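WbmS, polysaccharide deacetylase involved in O-antigen biosynthesis (Bordetella bronchiseptica, PDB 3HFT) probably removes acetyl groups from a polysaccharide during O-antigen biosynthesis, as a zinc-binding member of the polysaccharide deacetylase family. Local coordinates at residues I45-D50 and A71-P76; L89-N94 and P119-V124; Q54-L59 and I210-N215; V173-E178 and V204-P209. All blocks are in the same frame, centred on the assembly; numbering follows the deposited sequence.

Contact 1. Residues I45-D50 and A71-P76; sequences IDWAAD and ATHSTP. With EDO (1,2-ethanediol), chain D.
W47 and T72 meet through two kinds of interaction. The polar one is a hydrogen bond from W47 N to T72 OG1 of 2.9 Å; the same hydroxyl lies 2.8 Å from H73 ND1 in a second hydrogen bond, linking backbone, threonine and imidazole. T75 OG1 donates to D50 OD1 at 2.8 Å, reaching the carboxylate from above its plane, and caps L77 N of helix 77-83. Water 2 joins A48 O, D50 OD1 and H73 NE2, while water 1 ties W47 NE1 to T72 O.

Both segments run in loops that leave parallel strands, 71-76 starting on the last residue of strand 67-71. A type I' turn from I45 to A48 presents D46, whose OD1 binds the zinc ion with H92 and H127, consistent with the Asp-His-His site of NodB-like polysaccharide deacetylases; D46 OD2 accepts a 2.6 Å bond from O2 of the ethanediol.

Apolar packing adds to this. T72 CB makes a CH-pi contact over the indole face, 3.7 Å from the five-membered-ring centroid of W47. H73 lies beside W47, rings nearly parallel but slid apart, and packs on I45 CG2. I45 CD1, anti to CA (chi2 177°), approaches A71 CA at 4.0 Å.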
loop_
_atom_site.group_PDB
_atom_site.type_symbol
_atom_site.label_atom_id
_atom_site.label_comp_id
_atom_site.label_asym_id
_atom_site.label_seq_id
_atom_site.Cartn_x
_atom_site.Cartn_y
_atom_site.Cartn_z
ATOM N N ILE A 45 2.790 18.832 -2.734
ATOM C CA ILE A 45 3.492 20.125 -2.790
ATOM C C ILE A 45 5.006 19.951 -2.566
ATOM O O ILE A 45 5.800 20.613 -3.203
ATOM C CB ILE A 45 2.785 21.148 -1.878
ATOM C CG1 ILE A 45 1.369 21.443 -2.443
ATOM C CG2 ILE A 45 3.621 22.468 -1.724
ATOM C CD1 ILE A 45 0.505 22.408 -1.573
ATOM N N ASP A 46 5.389 19.016 -1.702
ATOM C CA ASP A 46 6.797 18.684 -1.428
ATOM C C ASP A 46 7.709 19.893 -1.230
ATOM O O ASP A 46 8.777 19.996 -1.851
ATOM C CB ASP A 46 7.365 17.749 -2.504
ATOM C CG ASP A 46 6.871 16.336 -2.331
ATOM O OD1 ASP A 46 5.836 16.182 -1.653
ATOM O OD2 ASP A 46 7.497 15.399 -2.870
ATOM N N TRP A 47 7.295 20.793 -0.352
ATOM C CA TRP A 47 8.131 21.924 0.055
ATOM C C TRP A 47 8.564 22.854 -1.075
ATOM O O TRP A 47 9.554 23.559 -0.949
ATOM C CB TRP A 47 9.364 21.440 0.863
ATOM C CG TRP A 47 8.942 20.625 2.063
ATOM C CD1 TRP A 47 8.580 21.107 3.284
ATOM C CD2 TRP A 47 8.760 19.202 2.124
ATOM N NE1 TRP A 47 8.202 20.081 4.100
ATOM C CE2 TRP A 47 8.301 18.899 3.423
ATOM C CE3 TRP A 47 8.929 18.154 1.204
ATOM C CZ2 TRP A 47 8.022 17.596 3.840
ATOM C CZ3 TRP A 47 8.654 16.852 1.623
ATOM C CH2 TRP A 47 8.208 16.593 2.929
ATOM N N ALA A 48 7.816 22.887 -2.172
ATOM C CA ALA A 48 8.126 23.813 -3.269
ATOM C C ALA A 48 8.156 25.274 -2.816
ATOM O O ALA A 48 7.342 25.724 -2.010
ATOM C CB ALA A 48 7.103 23.641 -4.388
ATOM N N ALA A 49 9.090 26.035 -3.364
ATOM C CA ALA A 49 9.131 27.449 -3.140
ATOM C C ALA A 49 7.802 28.030 -3.639
ATOM O O ALA A 49 7.181 27.487 -4.534
ATOM C CB ALA A 49 10.312 28.074 -3.934
ATOM N N ASP A 50 7.398 29.164 -3.082
ATOM C CA ASP A 50 6.161 29.820 -3.468
ATOM C C ASP A 50 6.033 30.105 -4.963
ATOM O O ASP A 50 4.949 29.948 -5.513
ATOM C CB ASP A 50 5.992 31.123 -2.681
ATOM C CG ASP A 50 5.530 30.900 -1.247
ATOM O OD1 ASP A 50 5.229 29.767 -0.825
ATOM O OD2 ASP A 50 5.456 31.892 -0.513
ATOM N N ALA A 71 -0.674 19.451 1.334
ATOM C CA ALA A 71 0.242 20.471 1.876
ATOM C C ALA A 71 1.333 19.892 2.762
ATOM O O ALA A 71 1.081 19.017 3.618
ATOM C CB ALA A 71 -0.558 21.534 2.675
ATOM N N THR A 72 2.543 20.394 2.562
ATOM C CA THR A 72 3.707 19.986 3.329
ATOM C C THR A 72 4.092 20.994 4.399
ATOM O O THR A 72 4.675 20.642 5.412
ATOM C CB THR A 72 4.940 19.785 2.410
ATOM O OG1 THR A 72 5.032 20.859 1.453
ATOM C CG2 THR A 72 4.863 18.449 1.673
ATOM N N HIS A 73 3.766 22.250 4.163
ATOM C CA HIS A 73 4.304 23.320 4.989
ATOM C C HIS A 73 3.417 24.539 4.914
ATOM O O HIS A 73 2.514 24.623 4.085
ATOM C CB HIS A 73 5.705 23.633 4.502
ATOM C CG HIS A 73 5.735 24.239 3.142
ATOM N ND1 HIS A 73 5.691 23.479 1.987
ATOM C CD2 HIS A 73 5.778 25.533 2.743
ATOM C CE1 HIS A 73 5.732 24.286 0.941
ATOM N NE2 HIS A 73 5.753 25.535 1.370
ATOM N N SER A 74 3.657 25.481 5.809
ATOM C CA SER A 74 2.835 26.643 5.867
ATOM C C SER A 74 3.304 27.651 4.817
ATOM O O SER A 74 4.503 27.919 4.709
ATOM C CB SER A 74 2.941 27.265 7.245
ATOM O OG SER A 74 2.138 28.402 7.273
ATOM N N THR A 75 2.352 28.184 4.049
ATOM C CA THR A 75 2.594 29.247 3.063
ATOM C C THR A 75 1.291 29.998 2.816
ATOM O O THR A 75 0.211 29.409 2.841
ATOM C CB THR A 75 3.087 28.703 1.699
ATOM O OG1 THR A 75 2.838 29.697 0.686
ATOM C CG2 THR A 75 2.371 27.399 1.316
ATOM N N PRO A 76 1.372 31.308 2.580
ATOM C CA PRO A 76 0.122 32.004 2.290
ATOM C C PRO A 76 -0.625 31.473 1.056
ATOM O O PRO A 76 -1.825 31.709 0.926
ATOM C CB PRO A 76 0.559 33.462 2.109
ATOM C CG PRO A 76 2.031 33.416 1.926
ATOM C CD PRO A 76 2.529 32.215 2.609
HETATM C C1 EDO D . 10.807 14.420 -6.093
HETATM O O1 EDO D . 10.658 13.745 -7.345
HETATM C C2 EDO D . 9.705 15.473 -5.939
HETATM O O2 EDO D . 9.468 15.772 -4.552
HETATM O O HOH W 1 7.308 20.941 6.934
HETATM O O HOH W 2 5.300 27.171 -0.935
#

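Contact 2. Residues L89-N94 and P119-V124; sequences LGVHPN and PGCVSV
The outermost strand 87-91 of the parallel sheet here meets the short strand 123-124 of the second, mixed sheet, and the chain leaving strand 87-91 carries the zinc ligand H92. V91 and V124 form a single bridge. V91 N donates to S123 O at 3.2 Å, within the carbonyl plane, and V124 CA approaches V91 O at 3.5 Å in a CA-H...O contact. One residue before the bridge, G90 CA comes to 3.3 Å from S123 O, a close backbone approach in which the glycine brings no side chain between the two segments; beside S123 O there is no room for a beta carbon. Water 3 continues the link by donating to L89 O and accepting from V122 N.

On one side of this junction the side chains of V91, P93, C121 and V124 pack together. The two methyl groups of V91 have different neighbours: CG1 meets the sulphur of C121, whereas V91 CG2 lies 3.9 Å from V124 CG2. T114 and L115 of helix 107-115 close over the same patch. S123 OG turns instead to E88 for a hydrogen bond.

Beyond the bridge, H92 points away from 119-124, with NE2 on the zinc ion and ND1 in a weak hydrogen bond to R125 O. This second-shell carbonyl probably helps to orient the imidazole. The P93 ring crosses V124 at about a right angle. V124 CG2 stands anti to the backbone N and touches P93 CD at 3.7 Å.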
loop_
_atom_site.group_PDB
_atom_site.type_symbol
_atom_site.label_atom_id
_atom_site.label_comp_id
_atom_site.label_asym_id
_atom_site.label_seq_id
_atom_site.Cartn_x
_atom_site.Cartn_y
_atom_site.Cartn_z
ATOM N N LEU A 89 -7.934 21.135 -0.160
ATOM C CA LEU A 89 -6.651 21.137 0.524
ATOM C C LEU A 89 -6.625 19.913 1.446
ATOM O O LEU A 89 -7.536 19.715 2.259
ATOM C CB LEU A 89 -6.469 22.412 1.342
ATOM C CG LEU A 89 -5.124 22.592 2.079
ATOM C CD1 LEU A 89 -3.931 22.632 1.107
ATOM C CD2 LEU A 89 -5.127 23.835 3.003
ATOM N N GLY A 90 -5.589 19.097 1.291
ATOM C CA GLY A 90 -5.335 17.971 2.167
ATOM C C GLY A 90 -3.934 18.113 2.746
ATOM O O GLY A 90 -3.278 19.166 2.585
ATOM N N VAL A 91 -3.476 17.071 3.433
ATOM C CA VAL A 91 -2.163 17.093 4.106
ATOM C C VAL A 91 -1.196 16.056 3.566
ATOM O O VAL A 91 -1.609 14.992 3.086
ATOM C CB VAL A 91 -2.336 16.957 5.670
ATOM C CG1 VAL A 91 -2.932 18.231 6.220
ATOM C CG2 VAL A 91 -3.188 15.722 6.034
ATOM N N HIS A 92 0.088 16.408 3.649
ATOM C CA HIS A 92 1.199 15.588 3.216
ATOM C C HIS A 92 2.226 15.459 4.353
ATOM O O HIS A 92 3.311 16.041 4.311
ATOM C CB HIS A 92 1.818 16.208 1.966
ATOM C CG HIS A 92 2.589 15.250 1.112
ATOM N ND1 HIS A 92 2.028 14.130 0.542
ATOM C CD2 HIS A 92 3.871 15.298 0.666
ATOM C CE1 HIS A 92 2.940 13.507 -0.189
ATOM N NE2 HIS A 92 4.066 14.193 -0.123
ATOM N N PRO A 93 1.885 14.669 5.377
ATOM C CA PRO A 93 2.751 14.483 6.532
ATOM C C PRO A 93 4.029 13.738 6.140
ATOM O O PRO A 93 3.995 12.873 5.247
ATOM C CB PRO A 93 1.894 13.613 7.467
ATOM C CG PRO A 93 1.028 12.857 6.564
ATOM C CD PRO A 93 0.663 13.843 5.485
ATOM N N ASN A 94 5.132 14.082 6.808
ATOM C CA ASN A 94 6.423 13.471 6.549
ATOM C C ASN A 94 6.925 12.640 7.706
ATOM O O ASN A 94 7.434 13.183 8.714
ATOM C CB ASN A 94 7.454 14.542 6.261
ATOM C CG ASN A 94 8.802 13.954 5.894
ATOM O OD1 ASN A 94 8.920 12.779 5.518
ATOM N ND2 ASN A 94 9.815 14.782 5.960
ATOM N N PRO A 119 -6.945 22.511 9.112
ATOM C CA PRO A 119 -7.882 21.909 10.059
ATOM C C PRO A 119 -9.178 21.495 9.387
ATOM O O PRO A 119 -9.684 22.196 8.510
ATOM C CB PRO A 119 -8.127 23.023 11.093
ATOM C CG PRO A 119 -7.625 24.255 10.486
ATOM C CD PRO A 119 -6.561 23.873 9.501
ATOM N N GLY A 120 -9.683 20.341 9.780
ATOM C CA GLY A 120 -10.914 19.808 9.224
ATOM C C GLY A 120 -10.768 19.110 7.882
ATOM O O GLY A 120 -11.745 18.617 7.337
ATOM N N CYS A 121 -9.567 19.056 7.327
ATOM C CA CYS A 121 -9.413 18.390 6.057
ATOM C C CYS A 121 -9.767 16.914 6.200
ATOM O O CYS A 121 -9.872 16.377 7.322
ATOM C CB CYS A 121 -8.015 18.587 5.507
ATOM S SG CYS A 121 -6.740 17.688 6.378
ATOM N N VAL A 122 -9.998 16.281 5.052
ATOM C CA VAL A 122 -10.446 14.893 4.984
ATOM C C VAL A 122 -9.554 13.985 4.164
ATOM O O VAL A 122 -9.702 12.770 4.212
ATOM C CB VAL A 122 -11.900 14.800 4.423
ATOM C CG1 VAL A 122 -12.888 15.530 5.392
ATOM C CG2 VAL A 122 -11.992 15.360 3.009
ATOM N N SER A 123 -8.616 14.547 3.416
ATOM C CA SER A 123 -7.780 13.742 2.526
ATOM C C SER A 123 -6.299 13.816 2.877
ATOM O O SER A 123 -5.785 14.876 3.225
ATOM C CB SER A 123 -8.011 14.120 1.051
ATOM O OG SER A 123 -9.362 13.903 0.661
ATOM N N VAL A 124 -5.610 12.677 2.766
ATOM C CA VAL A 124 -4.207 12.604 3.093
ATOM C C VAL A 124 -3.429 11.682 2.173
ATOM O O VAL A 124 -3.923 10.625 1.758
ATOM C CB VAL A 124 -3.996 12.107 4.572
ATOM C CG1 VAL A 124 -4.679 10.730 4.803
ATOM C CG2 VAL A 124 -2.506 12.019 4.921
HETATM O O HOH W 3 -8.988 17.390 2.499
#

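Contact 3. Residues Q54-L59 and I210-N215. With EDO (1,2-ethanediol), chain D.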
loop_
_atom_site.group_PDB
_atom_site.type_symbol
_atom_site.label_atom_id
_atom_site.label_comp_id
_atom_site.label_asym_id
_atom_site.label_seq_id
_atom_site.Cartn_x
_atom_site.Cartn_y
_atom_site.Cartn_z
ATOM N N GLN A 54 3.037 28.648 -7.037
ATOM C CA GLN A 54 2.159 29.588 -7.737
ATOM C C GLN A 54 2.001 29.263 -9.213
ATOM O O GLN A 54 0.923 29.402 -9.776
ATOM C CB GLN A 54 2.631 31.029 -7.609
ATOM C CG GLN A 54 1.585 32.021 -8.187
ATOM C CD GLN A 54 0.300 32.036 -7.379
ATOM O OE1 GLN A 54 0.343 32.298 -6.188
ATOM N NE2 GLN A 54 -0.837 31.740 -8.011
ATOM N N ASP A 55 3.074 28.824 -9.853
ATOM C CA ASP A 55 3.024 28.487 -11.269
ATOM C C ASP A 55 2.106 27.312 -11.511
ATOM O O ASP A 55 1.331 27.299 -12.479
ATOM C CB ASP A 55 4.434 28.159 -11.776
ATOM C CG ASP A 55 4.423 27.484 -13.158
ATOM O OD1 ASP A 55 4.277 28.194 -14.161
ATOM O OD2 ASP A 55 4.550 26.253 -13.237
ATOM N N THR A 56 2.179 26.305 -10.634
ATOM C CA THR A 56 1.290 25.160 -10.768
ATOM C C THR A 56 -0.162 25.571 -10.534
ATOM O O THR A 56 -1.022 25.199 -11.306
ATOM C CB THR A 56 1.690 23.996 -9.858
ATOM O OG1 THR A 56 3.034 23.592 -10.139
ATOM C CG2 THR A 56 0.787 22.797 -10.135
ATOM N N ILE A 57 -0.440 26.306 -9.459
ATOM C CA ILE A 57 -1.792 26.857 -9.211
ATOM C C ILE A 57 -2.323 27.621 -10.436
ATOM O O ILE A 57 -3.461 27.417 -10.870
ATOM C CB ILE A 57 -1.808 27.788 -7.959
ATOM C CG1 ILE A 57 -1.626 26.976 -6.668
ATOM C CG2 ILE A 57 -3.139 28.548 -7.842
ATOM C CD1 ILE A 57 -1.331 27.815 -5.445
ATOM N N ASP A 58 -1.503 28.499 -11.000
ATOM C CA ASP A 58 -1.930 29.277 -12.173
ATOM C C ASP A 58 -2.313 28.405 -13.371
ATOM O O ASP A 58 -3.306 28.652 -14.044
ATOM C CB ASP A 58 -0.845 30.259 -12.577
ATOM C CG ASP A 58 -0.656 31.374 -11.561
ATOM O OD1 ASP A 58 -1.569 31.627 -10.735
ATOM O OD2 ASP A 58 0.431 31.981 -11.600
ATOM N N LEU A 59 -1.558 27.343 -13.589
ATOM C CA LEU A 59 -1.803 26.424 -14.678
ATOM C C LEU A 59 -3.147 25.700 -14.519
ATOM O O LEU A 59 -3.958 25.638 -15.462
ATOM C CB LEU A 59 -0.627 25.445 -14.737
ATOM C CG LEU A 59 -0.160 24.926 -16.078
ATOM C CD1 LEU A 59 0.119 26.079 -17.018
ATOM C CD2 LEU A 59 1.094 24.053 -15.909
ATOM N N ILE A 210 7.394 21.188 -8.487
ATOM C CA ILE A 210 8.766 21.285 -8.984
ATOM C C ILE A 210 8.890 20.645 -10.368
ATOM O O ILE A 210 9.545 21.200 -11.252
ATOM C CB ILE A 210 9.835 20.719 -7.982
ATOM C CG1 ILE A 210 11.234 21.183 -8.418
ATOM C CG2 ILE A 210 9.754 19.139 -7.814
ATOM C CD1 ILE A 210 11.423 22.766 -8.498
ATOM N N HIS A 211 8.253 19.510 -10.584
ATOM C CA HIS A 211 8.381 18.864 -11.904
ATOM C C HIS A 211 7.536 19.540 -12.950
ATOM O O HIS A 211 7.904 19.590 -14.124
ATOM C CB HIS A 211 8.093 17.367 -11.828
ATOM C CG HIS A 211 9.048 16.630 -10.953
ATOM N ND1 HIS A 211 10.407 16.799 -11.049
ATOM C CD2 HIS A 211 8.843 15.763 -9.937
ATOM C CE1 HIS A 211 11.004 16.043 -10.146
ATOM N NE2 HIS A 211 10.076 15.397 -9.463
ATOM N N VAL A 212 6.392 20.081 -12.546
ATOM C CA VAL A 212 5.570 20.859 -13.496
ATOM C C VAL A 212 6.360 22.117 -13.886
ATOM O O VAL A 212 6.423 22.488 -15.041
ATOM C CB VAL A 212 4.170 21.197 -12.893
ATOM C CG1 VAL A 212 3.343 22.115 -13.817
ATOM C CG2 VAL A 212 3.397 19.868 -12.588
ATOM N N TYR A 213 6.970 22.781 -12.919
ATOM C CA TYR A 213 7.758 23.974 -13.212
ATOM C C TYR A 213 8.921 23.716 -14.174
ATOM O O TYR A 213 9.149 24.495 -15.090
ATOM C CB TYR A 213 8.294 24.598 -11.920
ATOM C CG TYR A 213 8.777 26.008 -12.132
ATOM C CD1 TYR A 213 7.895 27.095 -12.044
ATOM C CD2 TYR A 213 10.093 26.269 -12.473
ATOM C CE1 TYR A 213 8.321 28.383 -12.248
ATOM C CE2 TYR A 213 10.508 27.563 -12.716
ATOM C CZ TYR A 213 9.615 28.607 -12.591
ATOM O OH TYR A 213 10.037 29.888 -12.791
HETATM N N MSE A 214 9.666 22.644 -13.954
HETATM C CA MSE A 214 10.844 22.338 -14.791
HETATM C C MSE A 214 10.512 21.453 -15.984
HETATM O O MSE A 214 11.397 21.162 -16.782
HETATM C CB MSE A 214 11.929 21.610 -13.979
HETATM C CG MSE A 214 12.359 22.362 -12.696
HETATM SE SE MSE A 214 13.879 21.448 -11.877
HETATM C CE MSE A 214 14.815 21.939 -12.851
ATOM N N ASN A 215 9.262 21.009 -16.088
ATOM C CA ASN A 215 8.841 20.111 -17.175
ATOM C C ASN A 215 9.724 18.885 -17.200
ATOM O O ASN A 215 10.145 18.401 -18.254
ATOM C CB ASN A 215 8.825 20.810 -18.527
ATOM C CG ASN A 215 8.221 19.945 -19.644
ATOM O OD1 ASN A 215 7.294 19.158 -19.415
ATOM N ND2 ASN A 215 8.746 20.100 -20.853
HETATM C C1 EDO D . 10.807 14.420 -6.093
HETATM O O1 EDO D . 10.658 13.745 -7.345
HETATM C C2 EDO D . 9.705 15.473 -5.939
HETATM O O2 EDO D . 9.468 15.772 -4.552
#
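D55 and Y213 meet with their side chains at about a right angle. From helix 50-63, D55 CB reaches the edge of the phenol ring, near its plane, at 3.6 Å from Y213 CD1. D55 CG is anti to the backbone N (chi1 167°) and lies 3.7 Å from Y213 CD1. At the tip, D55 OD2 passes Y213 CD1 at 3.6 Å, but its charge is met by R246 in a salt bridge. The carboxylate and ring planes stand 80° apart. R246 additionally donates to V212 O, so one arginine of helix 245-256 joins both helices.

Next to this pair, V212 points into the neighbouring helix. V212 CB comes to 3.8 Å from T56 OG1, and V212 CG1 packs on L59 CD2 at 3.6 Å. Away from the interface, H211 NE2 gives a nearly straight hydrogen bond of 2.7 Å to O1 of the ethanediol, whose other hydroxyl bonds D46.

The axes of the two helical segments come within 9.1 Å and cross at 78°. At N215, with positive phi, a Schellman motif ends the second helix. Such steep packing between the helices following strands 39-44 and 203-207 is consistent with the distorted beta/alpha barrel usual in polysaccharide deacetylases.

Contact 4. Residues V173-E178 and V204-P209; sequences VPYLWE and VLDFHP. With EDO (1,2-ethanediol), chain F.
L176 and V204 begin a parallel pairing in which L176 N donates to V204 O at 3.0 Å and D206 N to W177 O at 2.9 Å, the second donor tilted from the carbonyl plane. E178 CA adds a CA-H...O contact to D206 O, and water 4 joins P174 O to V204 N.

V204 fills the start of the interface. V204 CG2 meets V173 CG1 at 3.7 Å, while V204 CB packs against Y175 CB. The tyrosine ring then extends beside D206, with Y175 CE2 3.6 Å from D206 CB, and Y175 OH donates a 2.7 Å hydrogen bond to E178 OE1, arriving nearly along the C-O axis.

Strand 177-178, helix 179-185 and strand 203-207 form a beta-alpha-beta unit at the end of the parallel sheet. On one face of the sheet W177 and L205 lie together, L205 CD2 touching W177 CB. W177 CG is anti to the backbone N (chi1 -167°); farther out, W177 CZ3 rests over one face of F207, toward its rim, 3.5 Å from F207 CE2. F248 stacks on the indole, and W177 NE1 is hydrogen-bonded to Y195 OH.

The other face carries E178 and D206 side by side and pointing the same way, with two acceptors, E178 OE1 and D206 OD2, 3.3 Å apart. D44 is also close to D206, and R125 makes a long, weak ion pair with D206 OD1. H208 presents its ring edge to E178 OE2, and H208 NE2 donates to O2 of a second ethanediol at 2.6 Å.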
loop_
_atom_site.group_PDB
_atom_site.type_symbol
_atom_site.label_atom_id
_atom_site.label_comp_id
_atom_site.label_asym_id
_atom_site.label_seq_id
_atom_site.Cartn_x
_atom_site.Cartn_y
_atom_site.Cartn_z
ATOM N N VAL A 173 -8.116 5.235 -1.616
ATOM C CA VAL A 173 -8.174 5.681 -2.973
ATOM C C VAL A 173 -6.829 5.382 -3.689
ATOM O O VAL A 173 -5.843 6.033 -3.418
ATOM C CB VAL A 173 -8.465 7.208 -3.030
ATOM C CG1 VAL A 173 -8.557 7.674 -4.521
ATOM C CG2 VAL A 173 -9.743 7.565 -2.205
ATOM N N PRO A 174 -6.794 4.380 -4.599
ATOM C CA PRO A 174 -5.516 4.056 -5.220
ATOM C C PRO A 174 -5.241 4.994 -6.395
ATOM O O PRO A 174 -6.180 5.432 -7.053
ATOM C CB PRO A 174 -5.748 2.648 -5.743
ATOM C CG PRO A 174 -7.183 2.658 -6.149
ATOM C CD PRO A 174 -7.859 3.484 -5.065
ATOM N N TYR A 175 -3.966 5.266 -6.672
ATOM C CA TYR A 175 -3.609 6.131 -7.782
ATOM C C TYR A 175 -2.655 5.442 -8.713
ATOM O O TYR A 175 -1.984 4.477 -8.330
ATOM C CB TYR A 175 -3.096 7.490 -7.324
ATOM C CG TYR A 175 -1.732 7.609 -6.691
ATOM C CD1 TYR A 175 -1.520 7.281 -5.354
ATOM C CD2 TYR A 175 -0.698 8.161 -7.388
ATOM C CE1 TYR A 175 -0.292 7.465 -4.756
ATOM C CE2 TYR A 175 0.536 8.383 -6.791
ATOM C CZ TYR A 175 0.733 8.034 -5.476
ATOM O OH TYR A 175 1.944 8.291 -4.863
ATOM N N LEU A 176 -2.705 5.862 -9.978
ATOM C CA LEU A 176 -2.115 5.061 -11.046
ATOM C C LEU A 176 -0.993 5.698 -11.893
ATOM O O LEU A 176 -0.395 5.039 -12.746
ATOM C CB LEU A 176 -3.251 4.562 -11.966
ATOM C CG LEU A 176 -4.274 5.526 -12.607
ATOM C CD1 LEU A 176 -3.629 6.685 -13.399
ATOM C CD2 LEU A 176 -5.291 4.735 -13.473
ATOM N N TRP A 177 -0.693 6.958 -11.628
ATOM C CA TRP A 177 0.332 7.694 -12.364
ATOM C C TRP A 177 0.911 8.791 -11.484
ATOM O O TRP A 177 0.180 9.434 -10.697
ATOM C CB TRP A 177 -0.260 8.281 -13.650
ATOM C CG TRP A 177 0.790 8.792 -14.642
ATOM C CD1 TRP A 177 1.226 8.149 -15.767
ATOM C CD2 TRP A 177 1.418 10.084 -14.656
ATOM N NE1 TRP A 177 2.143 8.927 -16.437
ATOM C CE2 TRP A 177 2.278 10.119 -15.778
ATOM C CE3 TRP A 177 1.406 11.179 -13.786
ATOM C CZ2 TRP A 177 3.090 11.234 -16.081
ATOM C CZ3 TRP A 177 2.202 12.287 -14.091
ATOM C CH2 TRP A 177 3.042 12.293 -15.216
ATOM N N GLU A 178 2.232 8.978 -11.582
ATOM C CA GLU A 178 2.955 10.008 -10.825
ATOM C C GLU A 178 4.144 10.440 -11.684
ATOM O O GLU A 178 4.784 9.609 -12.373
ATOM C CB GLU A 178 3.378 9.499 -9.449
ATOM C CG GLU A 178 4.203 10.471 -8.608
ATOM C CD GLU A 178 4.530 9.933 -7.237
ATOM O OE1 GLU A 178 3.686 9.189 -6.665
ATOM O OE2 GLU A 178 5.636 10.248 -6.728
ATOM N N VAL A 204 -6.539 8.543 -10.655
ATOM C CA VAL A 204 -5.896 9.528 -9.803
ATOM C C VAL A 204 -4.443 9.667 -10.274
ATOM O O VAL A 204 -3.724 8.658 -10.453
ATOM C CB VAL A 204 -5.978 9.146 -8.300
ATOM C CG1 VAL A 204 -5.405 10.277 -7.431
ATOM C CG2 VAL A 204 -7.411 8.788 -7.882
ATOM N N LEU A 205 -4.032 10.913 -10.528
ATOM C CA LEU A 205 -2.661 11.198 -10.956
ATOM C C LEU A 205 -2.035 12.115 -9.924
ATOM O O LEU A 205 -2.732 12.952 -9.328
ATOM C CB LEU A 205 -2.632 11.850 -12.346
ATOM C CG LEU A 205 -3.154 11.024 -13.525
ATOM C CD1 LEU A 205 -4.676 11.231 -13.732
ATOM C CD2 LEU A 205 -2.446 11.378 -14.814
ATOM N N ASP A 206 -0.733 11.951 -9.700
ATOM C CA ASP A 206 0.014 12.741 -8.738
ATOM C C ASP A 206 1.139 13.520 -9.427
ATOM O O ASP A 206 2.045 12.922 -10.033
ATOM C CB ASP A 206 0.610 11.819 -7.690
ATOM C CG ASP A 206 1.326 12.554 -6.558
ATOM O OD1 ASP A 206 1.212 13.798 -6.453
ATOM O OD2 ASP A 206 1.952 11.826 -5.735
ATOM N N PHE A 207 1.078 14.847 -9.309
ATOM C CA PHE A 207 2.120 15.748 -9.843
ATOM C C PHE A 207 2.792 16.531 -8.714
ATOM O O PHE A 207 2.168 16.839 -7.717
ATOM C CB PHE A 207 1.523 16.770 -10.797
ATOM C CG PHE A 207 1.005 16.197 -12.094
ATOM C CD1 PHE A 207 -0.288 15.726 -12.198
ATOM C CD2 PHE A 207 1.814 16.184 -13.231
ATOM C CE1 PHE A 207 -0.763 15.234 -13.430
ATOM C CE2 PHE A 207 1.355 15.678 -14.440
ATOM C CZ PHE A 207 0.066 15.193 -14.529
ATOM N N HIS A 208 4.051 16.878 -8.917
ATOM C CA HIS A 208 4.794 17.768 -8.022
ATOM C C HIS A 208 5.030 19.099 -8.736
ATOM O O HIS A 208 5.465 19.116 -9.882
ATOM C CB HIS A 208 6.137 17.160 -7.630
ATOM C CG HIS A 208 6.006 15.848 -6.930
ATOM N ND1 HIS A 208 5.882 14.653 -7.617
ATOM C CD2 HIS A 208 5.910 15.546 -5.619
ATOM C CE1 HIS A 208 5.740 13.668 -6.742
ATOM N NE2 HIS A 208 5.740 14.183 -5.522
ATOM N N PRO A 209 4.733 20.209 -8.048
ATOM C CA PRO A 209 4.979 21.547 -8.569
ATOM C C PRO A 209 6.373 21.720 -9.163
ATOM O O PRO A 209 6.485 22.278 -10.260
ATOM C CB PRO A 209 4.750 22.430 -7.349
ATOM C CG PRO A 209 3.642 21.743 -6.640
ATOM C CD PRO A 209 3.979 20.254 -6.787
HETATM C C1 EDO F . 5.123 10.621 -2.447
HETATM O O1 EDO F . 6.263 11.132 -1.723
HETATM C C2 EDO F . 4.918 11.503 -3.679
HETATM O O2 EDO F . 5.034 12.922 -3.353
HETATM O O HOH W 4 -6.343 5.771 -9.820
#

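In the fold
Contacts 2, 3 and 4 are buried, whereas contact 1 is only partly so and lies by the zinc ion. Contacts 2 and 4 involve the two outermost strands of one parallel sheet, yet contact 2 is a single bridge with small apolar side chains, contact 4 a longer pairing with aromatic groups on one face and carboxylates on the other. Contact 1 relies on side-chain hydrogen bonds and waters, contact 3 on van der Waals packing between helices. Contacts 1 and 2 share the metal site and neighbouring strands, A71 N and O pairing with G90 O and H92 N in probable backbone hydrogen bonds. Helix 209-214 directly follows the strand of contact 4, and one ethanediol touches contacts 1 and 3.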